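Restriction endonuclease THAI (Thermoplasma acidophilum, PDB 3NDH) binds its specific DNA site by intercalation without base flipping and probably cleaves it, as a restriction endonuclease of the PD-(D/E)XK clan. Local coordinates at residues A110-R124 with L172-N186. Residues are numbered along the deposited sequence; the frame is centred on the assembly and turned at random. Where two conformers were deposited one is given.
With nucleotides of chain D; nucleotides of chain C.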
loop_
_atom_site.group_PDB
_atom_site.type_symbol
_atom_site.label_atom_id
_atom_site.label_comp_id
_atom_site.label_asym_id
_atom_site.label_seq_id
_atom_site.Cartn_x
_atom_site.Cartn_y
_atom_site.Cartn_z
ATOM N N ALA A 110 -9.200 15.342 -7.656
ATOM C CA ALA A 110 -8.693 16.397 -6.795
ATOM C C ALA A 110 -7.562 15.847 -5.956
ATOM O O ALA A 110 -7.583 14.668 -5.621
ATOM C CB ALA A 110 -9.794 16.915 -5.908
ATOM N N GLY A 111 -6.609 16.714 -5.611
ATOM C CA GLY A 111 -5.488 16.382 -4.708
ATOM C C GLY A 111 -4.518 15.277 -5.137
ATOM O O GLY A 111 -3.916 14.645 -4.272
ATOM N N VAL A 112 -4.340 15.070 -6.447
ATOM C CA VAL A 112 -3.525 13.961 -7.011
ATOM C C VAL A 112 -2.037 14.236 -6.763
ATOM O O VAL A 112 -1.585 15.348 -6.994
ATOM C CB VAL A 112 -3.825 13.824 -8.531
ATOM C CG1 VAL A 112 -2.827 12.941 -9.260
ATOM C CG2 VAL A 112 -5.273 13.333 -8.758
ATOM N N LYS A 113 -1.279 13.244 -6.294
ATOM C CA LYS A 113 0.125 13.478 -5.905
ATOM C C LYS A 113 1.105 13.330 -7.058
ATOM O O LYS A 113 0.989 12.427 -7.888
ATOM C CB LYS A 113 0.568 12.555 -4.753
ATOM C CG LYS A 113 0.304 13.102 -3.356
ATOM C CD LYS A 113 -1.171 13.159 -3.045
ATOM C CE LYS A 113 -1.464 13.738 -1.656
ATOM N NZ LYS A 113 -2.952 13.864 -1.435
ATOM N N LEU A 114 2.110 14.206 -7.045
ATOM C CA LEU A 114 3.261 14.129 -7.936
ATOM C C LEU A 114 4.457 13.410 -7.302
ATOM O O LEU A 114 5.242 12.782 -8.000
ATOM C CB LEU A 114 3.677 15.530 -8.383
ATOM C CG LEU A 114 2.616 16.284 -9.196
ATOM C CD1 LEU A 114 3.090 17.723 -9.423
ATOM C CD2 LEU A 114 2.330 15.610 -10.517
ATOM N N ILE A 115 4.580 13.494 -5.977
ATOM C CA ILE A 115 5.597 12.768 -5.209
ATOM C C ILE A 115 5.042 12.620 -3.772
ATOM O O ILE A 115 4.291 13.476 -3.318
ATOM C CB ILE A 115 6.972 13.501 -5.238
ATOM C CG1 ILE A 115 8.061 12.627 -4.606
ATOM C CG2 ILE A 115 6.900 14.864 -4.554
ATOM C CD1 ILE A 115 9.479 13.092 -4.883
ATOM N N TRP A 116 5.364 11.517 -3.107
ATOM C CA TRP A 116 4.776 11.190 -1.808
ATOM C C TRP A 116 5.627 11.696 -0.636
ATOM O O TRP A 116 5.679 11.087 0.439
ATOM C CB TRP A 116 4.513 9.700 -1.754
ATOM C CG TRP A 116 3.583 9.232 -2.837
ATOM C CD1 TRP A 116 3.914 8.615 -4.013
ATOM C CD2 TRP A 116 2.148 9.349 -2.839
ATOM N NE1 TRP A 116 2.784 8.345 -4.739
ATOM C CE2 TRP A 116 1.686 8.779 -4.045
ATOM C CE3 TRP A 116 1.213 9.856 -1.936
ATOM C CZ2 TRP A 116 0.334 8.691 -4.356
ATOM C CZ3 TRP A 116 -0.140 9.763 -2.256
ATOM C CH2 TRP A 116 -0.562 9.200 -3.459
ATOM N N THR A 117 6.184 12.892 -0.833
ATOM C CA THR A 117 7.058 13.557 0.095
ATOM C C THR A 117 6.311 14.639 0.869
ATOM O O THR A 117 5.651 15.485 0.257
ATOM C CB THR A 117 8.185 14.228 -0.668
ATOM O OG1 THR A 117 8.968 13.226 -1.279
ATOM C CG2 THR A 117 9.068 15.060 0.271
ATOM N N VAL A 118 6.385 14.582 2.198
ATOM C CA VAL A 118 5.751 15.562 3.077
ATOM C C VAL A 118 6.768 16.502 3.746
ATOM O O VAL A 118 6.442 17.656 4.028
ATOM C CB VAL A 118 4.880 14.859 4.142
ATOM C CG1 VAL A 118 4.374 15.856 5.158
ATOM C CG2 VAL A 118 3.717 14.169 3.464
ATOM N N ASP A 119 7.999 16.035 3.956
ATOM C CA ASP A 119 9.033 16.892 4.529
ATOM C C ASP A 119 9.058 18.235 3.810
ATOM O O ASP A 119 9.140 18.300 2.575
ATOM C CB ASP A 119 10.415 16.251 4.451
ATOM C CG ASP A 119 11.498 17.168 4.989
ATOM O OD1 ASP A 119 11.664 17.258 6.230
ATOM O OD2 ASP A 119 12.188 17.798 4.182
ATOM N N ALA A 120 9.019 19.320 4.581
ATOM C CA ALA A 120 8.844 20.652 3.996
ATOM C C ALA A 120 10.012 21.027 3.086
ATOM O O ALA A 120 9.820 21.563 2.000
ATOM C CB ALA A 120 8.648 21.715 5.087
ATOM N N THR A 121 11.230 20.764 3.549
ATOM C CA THR A 121 12.431 21.106 2.793
ATOM C C THR A 121 12.494 20.319 1.489
ATOM O O THR A 121 12.700 20.886 0.419
ATOM C CB THR A 121 13.700 20.843 3.644
ATOM O OG1 THR A 121 13.628 21.605 4.854
ATOM C CG2 THR A 121 14.967 21.223 2.898
ATOM N N LYS A 122 12.312 19.006 1.575
ATOM C CA LYS A 122 12.332 18.161 0.372
ATOM C C LYS A 122 11.180 18.497 -0.600
ATOM O O LYS A 122 11.370 18.481 -1.815
ATOM C CB LYS A 122 12.290 16.687 0.755
ATOM C CG LYS A 122 13.516 16.155 1.507
ATOM C CD LYS A 122 14.763 16.087 0.657
ATOM C CE LYS A 122 14.691 15.027 -0.417
ATOM N NZ LYS A 122 16.041 14.810 -1.028
ATOM N N ALA A 123 10.001 18.816 -0.068
ATOM C CA ALA A 123 8.875 19.243 -0.908
ATOM C C ALA A 123 9.184 20.519 -1.693
ATOM O O ALA A 123 8.863 20.614 -2.871
ATOM C CB ALA A 123 7.621 19.420 -0.072
ATOM N N ARG A 124 9.805 21.493 -1.045
ATOM C CA ARG A 124 10.170 22.733 -1.728
ATOM C C ARG A 124 11.268 22.486 -2.764
ATOM O O ARG A 124 11.275 23.099 -3.825
ATOM C CB ARG A 124 10.577 23.807 -0.719
ATOM C CG ARG A 124 10.879 25.157 -1.345
ATOM C CD ARG A 124 10.407 26.303 -0.461
ATOM N NE ARG A 124 8.967 26.554 -0.612
ATOM C CZ ARG A 124 8.424 27.597 -1.245
ATOM N NH1 ARG A 124 7.103 27.715 -1.305
ATOM N NH2 ARG A 124 9.179 28.532 -1.819
ATOM N N LEU A 172 2.309 22.491 -2.662
ATOM C CA LEU A 172 3.084 21.925 -1.559
ATOM C C LEU A 172 2.193 21.352 -0.464
ATOM O O LEU A 172 1.075 21.826 -0.271
ATOM C CB LEU A 172 3.959 23.005 -0.926
ATOM C CG LEU A 172 5.071 23.544 -1.824
ATOM C CD1 LEU A 172 5.703 24.781 -1.233
ATOM C CD2 LEU A 172 6.104 22.440 -2.039
ATOM N N PRO A 173 2.704 20.371 0.287
ATOM C CA PRO A 173 1.913 19.888 1.414
ATOM C C PRO A 173 1.696 21.009 2.434
ATOM O O PRO A 173 2.595 21.813 2.696
ATOM C CB PRO A 173 2.759 18.754 1.996
ATOM C CG PRO A 173 4.126 18.918 1.427
ATOM C CD PRO A 173 4.018 19.710 0.175
ATOM N N LYS A 174 0.489 21.088 2.977
ATOM C CA LYS A 174 0.181 22.158 3.906
ATOM C C LYS A 174 0.811 21.882 5.262
ATOM O O LYS A 174 0.528 20.869 5.896
ATOM C CB LYS A 174 -1.329 22.349 4.028
ATOM C CG LYS A 174 -1.725 23.426 5.010
ATOM C CD LYS A 174 -3.184 23.837 4.853
ATOM C CE LYS A 174 -3.335 25.022 3.920
ATOM N NZ LYS A 174 -2.996 26.326 4.577
ATOM N N GLN A 175 1.676 22.785 5.707
ATOM C CA GLN A 175 2.312 22.619 6.995
ATOM C C GLN A 175 1.286 22.765 8.120
ATOM O O GLN A 175 0.372 23.580 8.029
ATOM C CB GLN A 175 3.459 23.612 7.142
ATOM C CG GLN A 175 4.590 23.299 6.160
ATOM C CD GLN A 175 5.770 24.218 6.299
ATOM O OE1 GLN A 175 6.391 24.291 7.352
ATOM N NE2 GLN A 175 6.105 24.913 5.221
ATOM N N GLY A 176 1.407 21.942 9.150
ATOM C CA GLY A 176 0.490 21.983 10.288
ATOM C C GLY A 176 -0.737 21.124 10.065
ATOM O O GLY A 176 -1.663 21.133 10.871
ATOM N N THR A 177 -0.766 20.428 8.937
ATOM C CA THR A 177 -1.748 19.364 8.692
ATOM C C THR A 177 -0.981 18.051 8.531
ATOM O O THR A 177 0.238 18.040 8.558
ATOM C CB THR A 177 -2.618 19.623 7.428
ATOM O OG1 THR A 177 -1.848 19.426 6.244
ATOM C CG2 THR A 177 -3.177 21.044 7.424
ATOM N N ASN A 178 -1.705 16.948 8.363
ATOM C CA ASN A 178 -1.101 15.621 8.151
ATOM C C ASN A 178 -1.447 15.126 6.748
ATOM O O ASN A 178 -2.376 14.351 6.594
ATOM C CB ASN A 178 -1.621 14.676 9.235
ATOM C CG ASN A 178 -1.103 13.253 9.088
ATOM O OD1 ASN A 178 -0.112 13.004 8.403
ATOM N ND2 ASN A 178 -1.736 12.328 9.788
ATOM N N PRO A 179 -0.723 15.604 5.721
ATOM C CA PRO A 179 -0.982 15.214 4.338
ATOM C C PRO A 179 -0.110 14.041 3.895
ATOM O O PRO A 179 0.594 13.443 4.701
ATOM C CB PRO A 179 -0.609 16.473 3.573
ATOM C CG PRO A 179 0.564 16.967 4.316
ATOM C CD PRO A 179 0.354 16.615 5.777
ATOM N N ARG A 180 -0.160 13.701 2.613
ATOM C CA ARG A 180 0.625 12.567 2.108
ATOM C C ARG A 180 1.543 12.898 0.921
ATOM O O ARG A 180 2.287 12.027 0.490
ATOM C CB ARG A 180 -0.281 11.343 1.814
ATOM C CG ARG A 180 -0.711 10.616 3.064
ATOM C CD ARG A 180 0.474 9.955 3.754
ATOM N NE ARG A 180 0.063 9.206 4.917
ATOM C CZ ARG A 180 -0.171 9.741 6.118
ATOM N NH1 ARG A 180 -0.028 11.052 6.316
ATOM N NH2 ARG A 180 -0.564 8.973 7.116
ATOM N N GLY A 181 1.587 14.145 0.465
ATOM C CA GLY A 181 2.576 14.480 -0.555
ATOM C C GLY A 181 2.404 15.823 -1.210
ATOM O O GLY A 181 1.609 16.638 -0.781
ATOM N N VAL A 182 3.177 16.018 -2.274
ATOM C CA VAL A 182 3.125 17.194 -3.143
ATOM C C VAL A 182 2.122 16.885 -4.250
ATOM O O VAL A 182 2.189 15.823 -4.849
ATOM C CB VAL A 182 4.493 17.479 -3.766
ATOM C CG1 VAL A 182 4.406 18.695 -4.674
ATOM C CG2 VAL A 182 5.558 17.679 -2.679
ATOM N N GLU A 183 1.199 17.799 -4.509
ATOM C CA GLU A 183 0.100 17.558 -5.427
ATOM C C GLU A 183 0.222 18.388 -6.692
ATOM O O GLU A 183 0.869 19.432 -6.704
ATOM C CB GLU A 183 -1.204 17.889 -4.720
ATOM C CG GLU A 183 -1.487 16.984 -3.545
ATOM C CD GLU A 183 -2.614 17.461 -2.655
ATOM O OE1 GLU A 183 -3.291 18.459 -2.985
ATOM O OE2 GLU A 183 -2.819 16.839 -1.595
ATOM N N ILE A 184 -0.432 17.929 -7.757
ATOM C CA ILE A 184 -0.750 18.804 -8.886
ATOM C C ILE A 184 -1.925 19.680 -8.460
ATOM O O ILE A 184 -2.819 19.228 -7.757
ATOM C CB ILE A 184 -1.058 18.000 -10.190
ATOM C CG1 ILE A 184 -1.255 18.960 -11.363
ATOM C CG2 ILE A 184 -2.230 17.058 -10.023
ATOM C CD1 ILE A 184 -1.380 18.284 -12.745
ATOM N N SER A 185 -1.898 20.959 -8.819
ATOM C CA SER A 185 -3.012 21.828 -8.456
ATOM C C SER A 185 -4.272 21.390 -9.184
ATOM O O SER A 185 -4.225 20.816 -10.269
ATOM C CB SER A 185 -2.687 23.292 -8.753
ATOM O OG SER A 185 -2.651 23.498 -10.150
ATOM N N ASN A 186 -5.415 21.657 -8.577
ATOM C CA ASN A 186 -6.658 21.222 -9.184
ATOM C C ASN A 186 -6.907 21.925 -10.532
ATOM O O ASN A 186 -7.430 21.311 -11.462
ATOM C CB ASN A 186 -7.815 21.318 -8.185
ATOM C CG ASN A 186 -7.683 20.316 -7.031
ATOM O OD1 ASN A 186 -7.047 19.258 -7.152
ATOM N ND2 ASN A 186 -8.272 20.659 -5.899
ATOM P P DC D 5 -4.487 11.805 12.517
ATOM O OP1 DC D 5 -4.497 11.401 13.936
ATOM O OP2 DC D 5 -3.488 12.789 12.051
ATOM O "O5'" DC D 5 -4.349 10.500 11.608
ATOM C "C5'" DC D 5 -5.118 9.335 11.890
ATOM C "C4'" DC D 5 -5.028 8.358 10.740
ATOM O "O4'" DC D 5 -5.539 8.941 9.528
ATOM C "C3'" DC D 5 -3.623 7.893 10.385
ATOM O "O3'" DC D 5 -3.264 6.853 11.313
ATOM C "C2'" DC D 5 -3.808 7.408 8.956
ATOM C "C1'" DC D 5 -4.938 8.304 8.408
ATOM N N1 DC D 5 -4.541 9.363 7.468
ATOM C C2 DC D 5 -4.829 9.210 6.108
ATOM O O2 DC D 5 -5.384 8.171 5.724
ATOM N N3 DC D 5 -4.497 10.196 5.246
ATOM C C4 DC D 5 -3.892 11.301 5.697
ATOM N N4 DC D 5 -3.585 12.257 4.810
ATOM C C5 DC D 5 -3.574 11.477 7.074
ATOM C C6 DC D 5 -3.910 10.492 7.917
ATOM P P DC C 7 3.472 5.754 -7.346
ATOM O OP1 DC C 7 3.247 5.343 -8.736
ATOM O OP2 DC C 7 3.682 7.194 -7.024
ATOM O "O5'" DC C 7 2.264 5.215 -6.463
ATOM C "C5'" DC C 7 1.609 3.998 -6.787
ATOM C "C4'" DC C 7 0.539 3.716 -5.762
ATOM O "O4'" DC C 7 1.152 3.657 -4.460
ATOM C "C3'" DC C 7 -0.521 4.804 -5.616
ATOM O "O3'" DC C 7 -1.532 4.639 -6.641
ATOM C "C2'" DC C 7 -1.048 4.532 -4.212
ATOM C "C1'" DC C 7 0.137 3.861 -3.484
ATOM N N1 DC C 7 0.717 4.639 -2.371
ATOM C C2 DC C 7 0.333 4.321 -1.066
ATOM O O2 DC C 7 -0.381 3.324 -0.876
ATOM N N3 DC C 7 0.757 5.092 -0.039
ATOM C C4 DC C 7 1.556 6.135 -0.276
ATOM N N4 DC C 7 1.898 6.906 0.761
ATOM C C5 DC C 7 2.025 6.442 -1.589
ATOM C C6 DC C 7 1.588 5.671 -2.601
ATOM P P DG C 6 7.758 8.648 -4.659
ATOM O OP1 DG C 6 7.477 9.307 -5.948
ATOM O OP2 DG C 6 7.377 9.313 -3.389
ATOM O "O5'" DG C 6 7.129 7.184 -4.701
ATOM C "C5'" DG C 6 7.453 6.289 -5.770
ATOM C "C4'" DG C 6 6.749 4.964 -5.578
ATOM O "O4'" DG C 6 7.092 4.426 -4.289
ATOM C "C3'" DG C 6 5.227 5.039 -5.562
ATOM O "O3'" DG C 6 4.740 4.897 -6.881
ATOM C "C2'" DG C 6 4.848 3.833 -4.730
ATOM C "C1'" DG C 6 5.940 3.850 -3.677
ATOM N N9 DG C 6 5.655 4.620 -2.476
ATOM C C8 DG C 6 6.143 5.863 -2.157
ATOM N N7 DG C 6 5.818 6.241 -0.954
ATOM C C5 DG C 6 5.052 5.195 -0.459
ATOM C C6 DG C 6 4.458 5.018 0.807
ATOM O O6 DG C 6 4.529 5.750 1.796
ATOM N N1 DG C 6 3.738 3.827 0.873
ATOM C C2 DG C 6 3.629 2.914 -0.148
ATOM N N2 DG C 6 2.871 1.833 0.097
ATOM N N3 DG C 6 4.216 3.053 -1.322
ATOM C C4 DG C 6 4.905 4.210 -1.406
HETATM O O HOH W 1 -4.934 17.421 -8.086
HETATM O O HOH W 2 -2.705 14.318 1.408
HETATM O O HOH W 3 3.367 9.740 1.461
#
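Val182 lies side by side with Ile115, the two side chains pointing the same way, and its CG2 is 3.6 Å from Ile115 CG2. With CG1 anti to the backbone N (chi1 179°), Val182 keeps CG2 beside that N, where it also reaches CB of Ala123 in helix 120-129. Phe126 of the same helix packs on both Ile115 and Val182. Val182 O accepts from Leu114 N at 2.7 Å, while Val182 N gives a bond to Ile115 O. Leu114 and Ile115 thus both face Val182, a classic beta bulge where the chain turns a corner. Trp116, just past the bulge, lays one ring face over C5 of DC7 of chain C and has Lys113 CB on the opposite face; at its edge NE1 donates to DC7 OP2 at 2.7 Å. Cutting Trp116 back to an alanine would probably leave DC7 without its aromatic neighbour and OP2 without that donor. At another point on the ring edge, Trp116 CE3 meets Arg180 O at 3.4 Å, and a water bonded to this oxygen and to Trp116 O also accepts from DC7 N4. Arg180 bends at chi2 (-67°), setting one guanidinium face against DC5 of chain D. NH1 donates to Asn178 OD1 and Pro179 O, both in the guanidinium plane though NH1 sits above each carbonyl plane; NE donates to a guanine O6, consistent with base recognition. Val118 straddles Pro179, CG2 approaching Pro179 O (3.4 Å) and Arg180 C, CG1 crossing the ring at CG. Gly181 N is buried without a partner, but Gly181 CA makes CA-H...O contacts to Ile115 O and Thr117 O. Alongside Glu183, Lys113 NZ forms a salt bridge with OE2 (3.0 Å) from above the carboxylate plane, also donating to Gly111 O and a guanine N7.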